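Local coordinates for protein methylmalonyl-CoA carboxyltransferase 5S subunit (Propionibacterium freudenreichii subsp. shermanii, PDB 1RQB) that transfers a carboxyl group from the biotin of the 1.3S subunit to pyruvate, forming oxaloacetate, as the cobalt-dependent 5S subunit of transcarboxylase, at residues A[30-40]-A[252-262]; A[57-68]-A[93-102]. All blocks are in the same frame, centred on the assembly; numbering follows the deposited sequence.

Contact 1: A[30-40]-A[252-262]. With CO (cobalt (II) ion), chain B.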
loop_
_atom_site.group_PDB
_atom_site.type_symbol
_atom_site.label_atom_id
_atom_site.label_comp_id
_atom_site.label_asym_id
_atom_site.label_seq_id
_atom_site.Cartn_x
_atom_site.Cartn_y
_atom_site.Cartn_z
ATOM N N LEU A 30 -2.970 -15.470 -3.970
ATOM C CA LEU A 30 -3.786 -15.686 -2.767
ATOM C C LEU A 30 -5.220 -15.167 -2.909
ATOM O O LEU A 30 -5.992 -15.255 -1.955
ATOM C CB LEU A 30 -3.148 -14.942 -1.593
ATOM C CG LEU A 30 -1.694 -15.279 -1.257
ATOM C CD1 LEU A 30 -1.136 -14.228 -0.278
ATOM C CD2 LEU A 30 -1.643 -16.671 -0.629
ATOM N N VAL A 31 -5.596 -14.651 -4.070
ATOM C CA VAL A 31 -6.927 -14.042 -4.215
ATOM C C VAL A 31 -8.083 -14.988 -3.883
ATOM O O VAL A 31 -9.109 -14.538 -3.372
ATOM C CB VAL A 31 -7.156 -13.448 -5.648
ATOM C CG1 VAL A 31 -7.231 -14.566 -6.690
ATOM C CG2 VAL A 31 -8.453 -12.614 -5.670
ATOM N N LEU A 32 -7.935 -16.285 -4.137
ATOM C CA LEU A 32 -9.047 -17.219 -3.911
ATOM C C LEU A 32 -9.148 -17.702 -2.462
ATOM O O LEU A 32 -10.097 -18.406 -2.118
ATOM C CB LEU A 32 -8.935 -18.422 -4.846
ATOM C CG LEU A 32 -8.910 -18.073 -6.338
ATOM C CD1 LEU A 32 -8.770 -19.362 -7.134
ATOM C CD2 LEU A 32 -10.179 -17.310 -6.755
ATOM N N ARG A 33 -8.199 -17.342 -1.607
ATOM C CA ARG A 33 -8.311 -17.802 -0.215
ATOM C C ARG A 33 -7.951 -16.689 0.771
ATOM O O ARG A 33 -8.832 -16.025 1.316
ATOM C CB ARG A 33 -7.428 -19.045 0.019
ATOM C CG ARG A 33 -7.748 -19.838 1.310
ATOM C CD ARG A 33 -7.410 -19.107 2.599
ATOM N NE ARG A 33 -5.963 -18.936 2.752
ATOM C CZ ARG A 33 -5.367 -18.611 3.895
ATOM N NH1 ARG A 33 -6.095 -18.414 4.989
ATOM N NH2 ARG A 33 -4.041 -18.499 3.944
ATOM N N ASP A 34 -6.663 -16.445 0.975
ATOM C CA ASP A 34 -6.248 -15.489 2.013
ATOM C C ASP A 34 -6.665 -14.046 1.713
ATOM O O ASP A 34 -6.953 -13.288 2.639
ATOM C CB ASP A 34 -4.729 -15.566 2.238
ATOM C CG ASP A 34 -4.331 -15.225 3.672
ATOM O OD1 ASP A 34 -3.138 -14.965 3.906
ATOM O OD2 ASP A 34 -5.207 -15.230 4.570
ATOM N N ALA A 35 -6.715 -13.639 0.447
ATOM C CA ALA A 35 -7.068 -12.238 0.167
ATOM C C ALA A 35 -8.469 -11.902 0.682
ATOM O O ALA A 35 -8.646 -10.905 1.381
ATOM C CB ALA A 35 -6.966 -11.929 -1.337
ATOM N N HIS A 36 -9.476 -12.719 0.362
ATOM C CA HIS A 36 -10.822 -12.353 0.826
ATOM C C HIS A 36 -11.010 -12.733 2.295
ATOM O O HIS A 36 -11.835 -12.148 2.995
ATOM C CB HIS A 36 -11.910 -12.936 -0.079
ATOM C CG HIS A 36 -11.979 -14.425 -0.080
ATOM N ND1 HIS A 36 -12.709 -15.135 0.847
ATOM C CD2 HIS A 36 -11.430 -15.338 -0.911
ATOM C CE1 HIS A 36 -12.608 -16.426 0.584
ATOM N NE2 HIS A 36 -11.838 -16.576 -0.477
ATOM N N GLN A 37 -10.236 -13.697 2.775
ATOM C CA GLN A 37 -10.326 -14.032 4.203
ATOM C C GLN A 37 -9.858 -12.823 5.016
ATOM O O GLN A 37 -10.453 -12.459 6.028
ATOM C CB GLN A 37 -9.422 -15.221 4.559
ATOM C CG GLN A 37 -9.429 -15.555 6.069
ATOM C CD GLN A 37 -8.670 -16.829 6.417
ATOM O OE1 GLN A 37 -8.791 -17.846 5.736
ATOM N NE2 GLN A 37 -7.898 -16.781 7.499
ATOM N N SER A 38 -8.796 -12.189 4.540
ATOM C CA SER A 38 -8.166 -11.063 5.243
ATOM C C SER A 38 -8.878 -9.736 4.977
ATOM O O SER A 38 -8.900 -8.867 5.847
ATOM C CB SER A 38 -6.705 -10.937 4.795
ATOM O OG SER A 38 -5.999 -12.142 5.045
ATOM N N LEU A 39 -9.475 -9.573 3.802
ATOM C CA LEU A 39 -10.072 -8.269 3.480
ATOM C C LEU A 39 -11.597 -8.234 3.615
ATOM O O LEU A 39 -12.159 -7.160 3.829
ATOM C CB LEU A 39 -9.684 -7.864 2.058
ATOM C CG LEU A 39 -8.197 -7.533 1.882
ATOM C CD1 LEU A 39 -7.860 -7.405 0.417
ATOM C CD2 LEU A 39 -7.879 -6.244 2.640
HETATM N N MSE A 40 -12.283 -9.367 3.487
HETATM C CA MSE A 40 -13.750 -9.296 3.542
HETATM C C MSE A 40 -14.377 -10.467 4.303
HETATM O O MSE A 40 -15.388 -11.034 3.893
HETATM C CB MSE A 40 -14.318 -9.144 2.127
HETATM C CG MSE A 40 -13.825 -10.122 1.105
HETATM SE SE MSE A 40 -13.660 -9.240 -0.651
HETATM C CE MSE A 40 -11.938 -8.434 -0.436
ATOM N N ALA A 252 -1.293 -10.957 -3.771
ATOM C CA ALA A 252 -2.722 -10.952 -4.122
ATOM C C ALA A 252 -2.935 -9.985 -5.288
ATOM O O ALA A 252 -2.351 -8.902 -5.306
ATOM C CB ALA A 252 -3.565 -10.494 -2.913
ATOM N N ILE A 253 -3.786 -10.364 -6.245
ATOM C CA ILE A 253 -4.063 -9.487 -7.394
ATOM C C ILE A 253 -4.367 -8.083 -6.864
ATOM O O ILE A 253 -5.045 -7.922 -5.850
ATOM C CB ILE A 253 -5.205 -10.076 -8.267
ATOM C CG1 ILE A 253 -5.104 -9.533 -9.708
ATOM C CG2 ILE A 253 -6.554 -9.785 -7.633
ATOM C CD1 ILE A 253 -3.857 -10.010 -10.458
ATOM N N SER A 254 -3.885 -7.059 -7.570
ATOM C CA SER A 254 -3.931 -5.665 -7.100
ATOM C C SER A 254 -5.312 -5.150 -6.682
ATOM O O SER A 254 -5.388 -4.326 -5.772
ATOM C CB SER A 254 -3.281 -4.723 -8.130
ATOM O OG SER A 254 -4.016 -4.664 -9.334
ATOM N N SER A 255 -6.406 -5.593 -7.296
ATOM C CA SER A 255 -7.727 -5.079 -6.901
ATOM C C SER A 255 -8.202 -5.691 -5.579
ATOM O O SER A 255 -9.231 -5.295 -5.034
ATOM C CB SER A 255 -8.757 -5.345 -8.006
ATOM O OG SER A 255 -8.654 -6.676 -8.490
HETATM N N MSE A 256 -7.455 -6.650 -5.052
HETATM C CA MSE A 256 -7.793 -7.321 -3.786
HETATM C C MSE A 256 -6.534 -7.377 -2.918
HETATM O O MSE A 256 -6.220 -8.434 -2.372
HETATM C CB MSE A 256 -8.196 -8.764 -4.063
HETATM C CG MSE A 256 -9.349 -8.930 -5.001
HETATM SE SE MSE A 256 -10.944 -8.710 -3.970
HETATM C CE MSE A 256 -11.017 -10.488 -3.168
ATOM N N SER A 257 -5.839 -6.247 -2.768
ATOM C CA SER A 257 -4.569 -6.226 -2.029
ATOM C C SER A 257 -4.485 -5.039 -1.064
ATOM O O SER A 257 -5.367 -4.182 -1.023
ATOM C CB SER A 257 -3.408 -6.109 -3.026
ATOM O OG SER A 257 -3.417 -4.829 -3.641
ATOM N N LEU A 258 -3.388 -5.034 -0.296
ATOM C CA LEU A 258 -3.010 -4.007 0.687
ATOM C C LEU A 258 -3.851 -4.074 1.963
ATOM O O LEU A 258 -4.756 -4.896 2.096
ATOM C CB LEU A 258 -3.059 -2.604 0.067
ATOM C CG LEU A 258 -2.099 -2.463 -1.127
ATOM C CD1 LEU A 258 -2.077 -1.016 -1.600
ATOM C CD2 LEU A 258 -0.705 -2.908 -0.734
ATOM N N GLY A 259 -3.525 -3.206 2.916
ATOM C CA GLY A 259 -4.229 -3.232 4.186
ATOM C C GLY A 259 -3.880 -4.524 4.912
ATOM O O GLY A 259 -2.734 -4.968 4.856
ATOM N N PRO A 260 -4.850 -5.167 5.586
ATOM C CA PRO A 260 -4.647 -6.422 6.329
ATOM C C PRO A 260 -4.433 -7.587 5.360
ATOM O O PRO A 260 -4.243 -8.731 5.775
ATOM C CB PRO A 260 -5.947 -6.601 7.109
ATOM C CG PRO A 260 -6.637 -5.284 7.029
ATOM C CD PRO A 260 -6.237 -4.696 5.719
ATOM N N GLY A 261 -4.503 -7.267 4.072
ATOM C CA GLY A 261 -4.290 -8.244 3.030
ATOM C C GLY A 261 -2.816 -8.405 2.693
ATOM O O GLY A 261 -1.979 -8.453 3.593
ATOM N N HIS A 262 -2.493 -8.407 1.401
ATOM C CA HIS A 262 -1.120 -8.685 0.959
ATOM C C HIS A 262 -0.631 -7.678 -0.083
ATOM O O HIS A 262 -1.385 -6.836 -0.569
ATOM C CB HIS A 262 -1.095 -10.095 0.356
ATOM C CG HIS A 262 -1.849 -11.097 1.179
ATOM N ND1 HIS A 262 -3.219 -11.241 1.103
ATOM C CD2 HIS A 262 -1.432 -11.960 2.138
ATOM C CE1 HIS A 262 -3.614 -12.152 1.979
ATOM N NE2 HIS A 262 -2.549 -12.603 2.619
HETATM CO CO CO B . -2.009 -15.115 5.572
HETATM O O HOH W 1 -3.905 -15.076 6.809
#
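The H262 imidazole carries L30 CD1 over one face, a CH-pi contact 3.5 Å from CD1 to the ring centroid, and meets D34 OD1 at its edge. There H262 NE2 donates to D34 OD1 (2.8 Å, N-H...O 148°). Ring and carboxylate planes stand 54° apart, the nitrogen lying above the carboxylate plane. D34 OD2 lies over one face of the R33 guanidinium, a contact of charges only, with Q37 OE1 in plane at its edge, bonded by R33 NH1. D34 OD1 also binds cobalt at 2.0 Å, and a metal-bound water donates to D34 OD2 (2.6 Å); H226, H228 and carboxylated K195 are further ligands. A serine suits position 38: its OG folds back onto D34 O, leaving S38 CB against P260 O (3.4 Å), which accepts from H228 ND1. L39, CG anti to its carbonyl carbon (chi1 -69°), spreads two methyls over the loop: CD1 lies against M256 O and CD2 reaches P260 CD at 3.8 Å. Small A35 admits A252. Selenomethionine methyls M40 CE and M256 CE meet at 3.5 Å. One carboxylate thus serves metal, water and histidine, and second-shell H262 probably helps fix its rotation and may draw some electron density from OD1.

Contact 2: A[57-68]-A[93-102]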
loop_
_atom_site.group_PDB
_atom_site.type_symbol
_atom_site.label_atom_id
_atom_site.label_comp_id
_atom_site.label_asym_id
_atom_site.label_seq_id
_atom_site.Cartn_x
_atom_site.Cartn_y
_atom_site.Cartn_z
ATOM N N ASP A 57 -5.422 -19.790 -14.019
ATOM C CA ASP A 57 -4.776 -21.045 -14.432
ATOM C C ASP A 57 -3.715 -20.811 -15.509
ATOM O O ASP A 57 -2.763 -21.583 -15.610
ATOM C CB ASP A 57 -5.831 -22.031 -14.972
ATOM C CG ASP A 57 -5.231 -23.379 -15.357
ATOM O OD1 ASP A 57 -4.895 -24.179 -14.452
ATOM O OD2 ASP A 57 -5.080 -23.632 -16.567
ATOM N N ALA A 58 -3.846 -19.764 -16.317
ATOM C CA ALA A 58 -2.871 -19.539 -17.395
ATOM C C ALA A 58 -1.934 -18.367 -17.093
ATOM O O ALA A 58 -1.144 -17.975 -17.951
ATOM C CB ALA A 58 -3.601 -19.265 -18.704
ATOM N N ALA A 59 -1.985 -17.816 -15.885
ATOM C CA ALA A 59 -1.162 -16.636 -15.573
ATOM C C ALA A 59 0.309 -16.989 -15.340
ATOM O O ALA A 59 1.176 -16.136 -15.528
ATOM C CB ALA A 59 -1.728 -15.914 -14.359
ATOM N N GLY A 60 0.601 -18.218 -14.921
ATOM C CA GLY A 60 1.988 -18.604 -14.673
ATOM C C GLY A 60 2.418 -18.681 -13.210
ATOM O O GLY A 60 3.608 -18.688 -12.900
ATOM N N TYR A 61 1.455 -18.765 -12.302
ATOM C CA TYR A 61 1.761 -18.821 -10.864
ATOM C C TYR A 61 2.397 -20.161 -10.486
ATOM O O TYR A 61 2.115 -21.190 -11.099
ATOM C CB TYR A 61 0.476 -18.673 -10.057
ATOM C CG TYR A 61 -0.217 -17.352 -10.201
ATOM C CD1 TYR A 61 -1.483 -17.268 -10.785
ATOM C CD2 TYR A 61 0.357 -16.188 -9.691
ATOM C CE1 TYR A 61 -2.172 -16.047 -10.849
ATOM C CE2 TYR A 61 -0.321 -14.963 -9.745
ATOM C CZ TYR A 61 -1.585 -14.905 -10.320
ATOM O OH TYR A 61 -2.275 -13.718 -10.318
ATOM N N TRP A 62 3.233 -20.149 -9.450
ATOM C CA TRP A 62 3.850 -21.390 -8.958
ATOM C C TRP A 62 2.744 -22.250 -8.338
ATOM O O TRP A 62 2.689 -23.464 -8.524
ATOM C CB TRP A 62 4.919 -21.083 -7.904
ATOM C CG TRP A 62 5.592 -22.341 -7.414
ATOM C CD1 TRP A 62 6.511 -23.098 -8.089
ATOM C CD2 TRP A 62 5.290 -23.051 -6.210
ATOM N NE1 TRP A 62 6.789 -24.250 -7.380
ATOM C CE2 TRP A 62 6.055 -24.245 -6.223
ATOM C CE3 TRP A 62 4.442 -22.801 -5.124
ATOM C CZ2 TRP A 62 5.996 -25.190 -5.185
ATOM C CZ3 TRP A 62 4.382 -23.742 -4.087
ATOM C CH2 TRP A 62 5.156 -24.920 -4.129
ATOM N N SER A 63 1.857 -21.599 -7.589
ATOM C CA SER A 63 0.702 -22.275 -6.980
ATOM C C SER A 63 -0.418 -21.252 -6.790
ATOM O O SER A 63 -0.193 -20.044 -6.853
ATOM C CB SER A 63 1.054 -22.911 -5.618
ATOM O OG SER A 63 1.255 -21.931 -4.609
ATOM N N VAL A 64 -1.618 -21.769 -6.582
ATOM C CA VAL A 64 -2.825 -20.959 -6.362
ATOM C C VAL A 64 -3.440 -21.375 -5.024
ATOM O O VAL A 64 -3.941 -22.490 -4.882
ATOM C CB VAL A 64 -3.844 -21.212 -7.496
ATOM C CG1 VAL A 64 -5.116 -20.401 -7.253
ATOM C CG2 VAL A 64 -3.204 -20.830 -8.856
ATOM N N GLU A 65 -3.387 -20.498 -4.025
ATOM C CA GLU A 65 -3.965 -20.879 -2.729
ATOM C C GLU A 65 -5.483 -20.758 -2.875
ATOM O O GLU A 65 -5.987 -19.693 -3.227
ATOM C CB GLU A 65 -3.435 -19.963 -1.615
ATOM C CG GLU A 65 -3.757 -20.497 -0.217
ATOM C CD GLU A 65 -3.544 -19.466 0.874
ATOM O OE1 GLU A 65 -2.746 -19.731 1.797
ATOM O OE2 GLU A 65 -4.187 -18.398 0.807
ATOM N N CYS A 66 -6.221 -21.835 -2.621
ATOM C CA CYS A 66 -7.670 -21.743 -2.845
ATOM C C CYS A 66 -8.473 -22.563 -1.834
ATOM O O CYS A 66 -9.676 -22.743 -2.012
ATOM C CB CYS A 66 -7.993 -22.247 -4.250
ATOM S SG CYS A 66 -7.444 -23.953 -4.500
ATOM N N TRP A 67 -7.847 -23.044 -0.767
ATOM C CA TRP A 67 -8.623 -23.861 0.176
ATOM C C TRP A 67 -7.971 -23.828 1.559
ATOM O O TRP A 67 -6.837 -23.382 1.723
ATOM C CB TRP A 67 -8.704 -25.307 -0.350
ATOM C CG TRP A 67 -10.009 -26.016 -0.028
ATOM C CD1 TRP A 67 -11.265 -25.614 -0.386
ATOM C CD2 TRP A 67 -10.170 -27.259 0.678
ATOM N NE1 TRP A 67 -12.201 -26.531 0.049
ATOM C CE2 TRP A 67 -11.556 -27.549 0.703
ATOM C CE3 TRP A 67 -9.276 -28.153 1.294
ATOM C CZ2 TRP A 67 -12.072 -28.701 1.315
ATOM C CZ3 TRP A 67 -9.789 -29.300 1.909
ATOM C CH2 TRP A 67 -11.179 -29.563 1.910
ATOM N N GLY A 68 -8.714 -24.294 2.555
ATOM C CA GLY A 68 -8.177 -24.310 3.898
ATOM C C GLY A 68 -8.345 -22.974 4.581
ATOM O O GLY A 68 -9.104 -22.121 4.125
ATOM N N LEU A 93 -11.631 -26.407 -12.946
ATOM C CA LEU A 93 -11.478 -25.158 -13.708
ATOM C C LEU A 93 -10.016 -24.719 -13.828
ATOM O O LEU A 93 -9.699 -23.858 -14.648
ATOM C CB LEU A 93 -12.308 -24.042 -13.069
ATOM C CG LEU A 93 -13.813 -24.306 -13.067
ATOM C CD1 LEU A 93 -14.531 -23.170 -12.351
ATOM C CD2 LEU A 93 -14.315 -24.446 -14.497
HETATM N N MSE A 94 -9.124 -25.269 -13.015
HETATM C CA MSE A 94 -7.702 -24.901 -13.104
HETATM C C MSE A 94 -6.870 -26.185 -13.135
HETATM O O MSE A 94 -6.056 -26.443 -12.249
HETATM C CB MSE A 94 -7.317 -24.035 -11.896
HETATM C CG MSE A 94 -8.189 -22.797 -11.767
HETATM SE SE MSE A 94 -7.621 -21.597 -10.340
HETATM C CE MSE A 94 -8.188 -22.644 -8.787
ATOM N N PRO A 95 -7.051 -27.001 -14.184
ATOM C CA PRO A 95 -6.333 -28.273 -14.331
ATOM C C PRO A 95 -4.809 -28.241 -14.460
ATOM O O PRO A 95 -4.142 -29.246 -14.216
ATOM C CB PRO A 95 -6.992 -28.886 -15.566
ATOM C CG PRO A 95 -7.230 -27.677 -16.419
ATOM C CD PRO A 95 -7.801 -26.679 -15.416
ATOM N N ASN A 96 -4.238 -27.103 -14.822
ATOM C CA ASN A 96 -2.781 -27.044 -15.009
ATOM C C ASN A 96 -2.078 -26.380 -13.823
ATOM O O ASN A 96 -0.863 -26.186 -13.864
ATOM C CB ASN A 96 -2.460 -26.239 -16.264
ATOM C CG ASN A 96 -3.228 -26.730 -17.471
ATOM O OD1 ASN A 96 -3.101 -27.888 -17.864
ATOM N ND2 ASN A 96 -4.041 -25.856 -18.055
ATOM N N SER A 97 -2.806 -26.065 -12.759
ATOM C CA SER A 97 -2.176 -25.336 -11.648
ATOM C C SER A 97 -1.951 -26.217 -10.418
ATOM O O SER A 97 -2.644 -27.210 -10.202
ATOM C CB SER A 97 -3.076 -24.169 -11.219
ATOM O OG SER A 97 -3.454 -23.373 -12.318
ATOM N N ARG A 98 -0.962 -25.819 -9.618
ATOM C CA ARG A 98 -0.724 -26.491 -8.333
ATOM C C ARG A 98 -1.679 -25.841 -7.331
ATOM O O ARG A 98 -1.535 -24.658 -7.025
ATOM C CB ARG A 98 0.696 -26.263 -7.784
ATOM C CG ARG A 98 1.844 -26.801 -8.592
ATOM C CD ARG A 98 3.136 -26.680 -7.768
ATOM N NE ARG A 98 4.299 -27.138 -8.517
ATOM C CZ ARG A 98 4.880 -26.448 -9.495
ATOM N NH1 ARG A 98 4.416 -25.248 -9.854
ATOM N NH2 ARG A 98 5.921 -26.970 -10.130
ATOM N N LEU A 99 -2.660 -26.588 -6.842
ATOM C CA LEU A 99 -3.587 -26.011 -5.858
ATOM C C LEU A 99 -2.924 -26.089 -4.483
ATOM O O LEU A 99 -2.245 -27.066 -4.169
ATOM C CB LEU A 99 -4.915 -26.767 -5.852
ATOM C CG LEU A 99 -5.632 -26.837 -7.206
ATOM C CD1 LEU A 99 -7.052 -27.376 -7.002
ATOM C CD2 LEU A 99 -5.680 -25.464 -7.845
ATOM N N GLN A 100 -3.124 -25.055 -3.671
ATOM C CA GLN A 100 -2.485 -25.018 -2.348
ATOM C C GLN A 100 -3.521 -24.688 -1.273
ATOM O O GLN A 100 -4.472 -23.949 -1.521
ATOM C CB GLN A 100 -1.387 -23.953 -2.375
ATOM C CG GLN A 100 -0.584 -23.816 -1.103
ATOM C CD GLN A 100 0.659 -22.955 -1.312
ATOM O OE1 GLN A 100 1.369 -23.109 -2.304
ATOM N NE2 GLN A 100 0.929 -22.057 -0.368
HETATM N N MSE A 101 -3.332 -25.260 -0.084
HETATM C CA MSE A 101 -4.232 -24.981 1.045
HETATM C C MSE A 101 -3.386 -24.718 2.293
HETATM O O MSE A 101 -2.203 -25.051 2.335
HETATM C CB MSE A 101 -5.153 -26.168 1.354
HETATM C CG MSE A 101 -4.444 -27.393 1.955
HETATM SE SE MSE A 101 -5.688 -28.753 2.668
HETATM C CE MSE A 101 -6.688 -27.612 3.879
ATOM N N LEU A 102 -4.020 -24.105 3.286
ATOM C CA LEU A 102 -3.403 -23.838 4.592
ATOM C C LEU A 102 -4.081 -24.797 5.571
ATOM O O LEU A 102 -5.309 -24.822 5.660
ATOM C CB LEU A 102 -3.663 -22.388 5.031
ATOM C CG LEU A 102 -3.056 -22.033 6.397
ATOM C CD1 LEU A 102 -1.533 -22.022 6.284
ATOM C CD2 LEU A 102 -3.563 -20.670 6.886
HETATM O O HOH W 2 -1.030 -22.395 -12.724
HETATM O O HOH W 3 0.565 -23.691 -10.684
HETATM O O HOH W 4 -1.157 -21.885 1.840
#
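D57 and N96 meet at about a right angle, their carboxylate and amide planes 38° apart, and the carboxylate grips the turn 94-97. D57 OD2 takes N96 ND2 on its syn lone pair (2.9 Å); OD1 takes N96 N likewise and S97 OG (2.7 Å) from above the plane. An alanine here would remove all three acceptor bonds and would probably leave the N96 amide free to turn and the turn less firmly tied to the end of helix 53-58. R98, extended from CG to NE, lays its guanidinium flat on W62, centres 4.1 Å apart and planes 14° apart, an off-centre cation-pi stack; R98 NH1 also bonds W62 O (2.8 Å) in the carbonyl plane, a double role suited to arginine. Strands 63-66 and 99-102 are parallel neighbours of the TIM barrel, joined as a beta-alpha-beta unit, with a beta bulge between E65 and W67. V64 N bonds R98 O (2.9 Å). Q100 OE1 comes to the edge of the W62 ring, amide and ring planes 71° apart, and accepts from S63 OG (2.6 Å), which lies above the amide plane. A water joins Q100 NE2 to E65 OE1, while the second carboxylate oxygen, OE2, forms a salt bridge with R33. On the face of V64 and W67, M101 runs alongside W67, its selenium at the ring edge in a Met-aromatic contact, and M101 CE packs 3.7 Å from W67 CE3; W67 NE1 bonds P83 O.

Overall arrangement
Both contacts lie in the TIM barrel of the pyruvate carboxyltransferase region, their centres about 15 Å apart: contact 2 pairs two adjacent strands of its parallel sheet, contact 1 packs the helix and the loop that follow strands 23-29 and 248-251. Along the chain, segment 30-40 comes first, then 57-68 and 93-102, and last 252-262; contact 2 therefore lies wholly between the two halves of contact 1. Strand 23-29 pairs with both 63-68 and 248-251, which closes the sheet into a barrel. The contacts also touch directly: R33 NE forms a salt bridge with E65 OE2 at 2.7 Å, so a strand residue of contact 2 helps position a substrate-binding residue next to the cobalt ligand D34 of contact 1.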